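Local coordinates for protein glycerol dehydratase (Clostridium butyricum, PDB 1R9D) that probably dehydrates glycerol without vitamin B12, as a glycyl radical enzyme of the pyruvate formate-lyase family, at residues N102-G106 with D107-I111. Sequence-based numbering, arbitrary orientation.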
# COMPACT_ATOMS: atom_id res chain seq x y z
N ASN A 102 -24.00 22.59 -19.81
CA ASN A 102 -24.21 23.67 -20.76
C ASN A 102 -25.29 24.64 -20.33
O ASN A 102 -25.55 25.63 -21.02
CB ASN A 102 -24.55 23.11 -22.15
CG ASN A 102 -25.90 22.40 -22.18
OD1 ASN A 102 -26.40 22.06 -23.26
ND2 ASN A 102 -26.48 22.15 -21.02
N LYS A 103 -25.93 24.37 -19.20
CA LYS A 103 -26.99 25.25 -18.71
C LYS A 103 -26.52 26.20 -17.61
O LYS A 103 -27.32 26.96 -17.07
CB LYS A 103 -28.17 24.41 -18.22
CG LYS A 103 -28.78 23.56 -19.34
CD LYS A 103 -29.82 22.60 -18.82
CE LYS A 103 -30.28 21.67 -19.93
NZ LYS A 103 -31.23 20.63 -19.44
N ARG A 104 -25.24 26.15 -17.28
CA ARG A 104 -24.68 27.03 -16.24
C ARG A 104 -24.63 28.47 -16.75
O ARG A 104 -24.59 28.71 -17.96
CB ARG A 104 -23.26 26.61 -15.89
CG ARG A 104 -23.09 25.22 -15.33
CD ARG A 104 -21.60 24.92 -15.20
NE ARG A 104 -21.32 23.73 -14.41
CZ ARG A 104 -20.09 23.32 -14.11
NH1 ARG A 104 -19.04 24.01 -14.53
NH2 ARG A 104 -19.91 22.23 -13.39
N THR A 105 -24.62 29.42 -15.82
CA THR A 105 -24.52 30.83 -16.18
C THR A 105 -23.05 31.05 -16.47
O THR A 105 -22.65 31.24 -17.62
CB THR A 105 -24.90 31.76 -15.01
OG1 THR A 105 -25.66 31.03 -14.03
CG2 THR A 105 -25.74 32.92 -15.52
N GLY A 106 -22.24 31.01 -15.42
CA GLY A 106 -20.81 31.18 -15.56
C GLY A 106 -20.15 29.82 -15.57
O GLY A 106 -20.76 28.83 -15.18
N ASP A 107 -18.89 29.76 -16.01
CA ASP A 107 -18.15 28.51 -16.07
C ASP A 107 -18.92 27.40 -16.78
O ASP A 107 -18.92 26.25 -16.34
CB ASP A 107 -17.76 28.04 -14.66
CG ASP A 107 -16.73 28.94 -14.00
OD1 ASP A 107 -17.12 29.98 -13.44
OD2 ASP A 107 -15.53 28.61 -14.06
N ALA A 108 -19.58 27.75 -17.87
CA ALA A 108 -20.34 26.77 -18.62
C ALA A 108 -19.40 25.94 -19.49
O ALA A 108 -18.38 26.44 -19.98
CB ALA A 108 -21.39 27.47 -19.50
N PHE A 109 -19.73 24.67 -19.66
CA PHE A 109 -18.94 23.78 -20.51
C PHE A 109 -19.87 23.05 -21.47
O PHE A 109 -21.00 22.70 -21.11
CB PHE A 109 -18.19 22.73 -19.68
CG PHE A 109 -16.92 23.23 -19.05
CD1 PHE A 109 -16.94 23.88 -17.82
CD2 PHE A 109 -15.70 23.04 -19.69
CE1 PHE A 109 -15.77 24.33 -17.23
CE2 PHE A 109 -14.52 23.49 -19.11
CZ PHE A 109 -14.55 24.13 -17.88
N GLN A 110 -19.39 22.83 -22.68
CA GLN A 110 -20.16 22.10 -23.69
C GLN A 110 -19.65 20.66 -23.67
O GLN A 110 -18.53 20.41 -23.23
CB GLN A 110 -19.93 22.70 -25.08
CG GLN A 110 -20.14 24.21 -25.17
CD GLN A 110 -21.51 24.63 -24.67
OE1 GLN A 110 -22.53 24.12 -25.14
NE2 GLN A 110 -21.53 25.55 -23.72
N ILE A 111 -20.48 19.73 -24.12
CA ILE A 111 -20.07 18.33 -24.19
C ILE A 111 -20.94 17.62 -25.21
O ILE A 111 -22.17 17.68 -25.15
CB ILE A 111 -20.16 17.63 -22.80
CG1 ILE A 111 -19.57 16.22 -22.90
CG2 ILE A 111 -21.60 17.61 -22.31
CD1 ILE A 111 -19.49 15.48 -21.58
O HOH W 1 -23.94 27.12 -22.62
O HOH W 2 -20.14 30.74 -18.90
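Arg104 clasps the backbone of Asp107 across a tight local loop that joins helix 92-97 to helix 113-125, in the pyruvate formate-lyase-like part of this protein. The chain reverses through Thr105, Gly106 and Asp107, the last in a left-handed conformation, and the two arms run back past each other, with the CA atoms of Asn102 and Gln110 5.2 Å apart. From the first arm the Arg104 chain, extended from CG to NE, reaches across to the second and sends NH1 to the Asp107 carbonyl oxygen at 2.9 Å. The bond is nearly straight (163° at the hydrogen), and the oxygen sits at the edge of the guanidinium, in its plane. NH2 of the same group reaches Glu97 in a salt bridge and the backbone oxygen of Arg325, so its rotation is fixed from several directions. The buried carboxylate of Asp107 turns elsewhere, accepting bonds from the backbone N atoms of Gly335 and Tyr336, which ties the bend to the segment following helix 329-332. The Ala108 methyl rests against Arg104, its CB 3.8 Å from Arg104 O. Two waters bridge the arms: one donates to Thr105 O and accepts from Ala108 N, while the other donates to Asn102 O at 2.7 Å and accepts from Gln110 NE2. A bend at chi2 (-54°) turns the Gln110 amide back toward the first arm, with OE1 alongside Asn102 CB at 3.7 Å. Deeper in, the Phe109 ring stands almost perpendicular to the guanidinium, 85° between planes, and Arg104 NH1 meets its edge 3.9 Å from CD1.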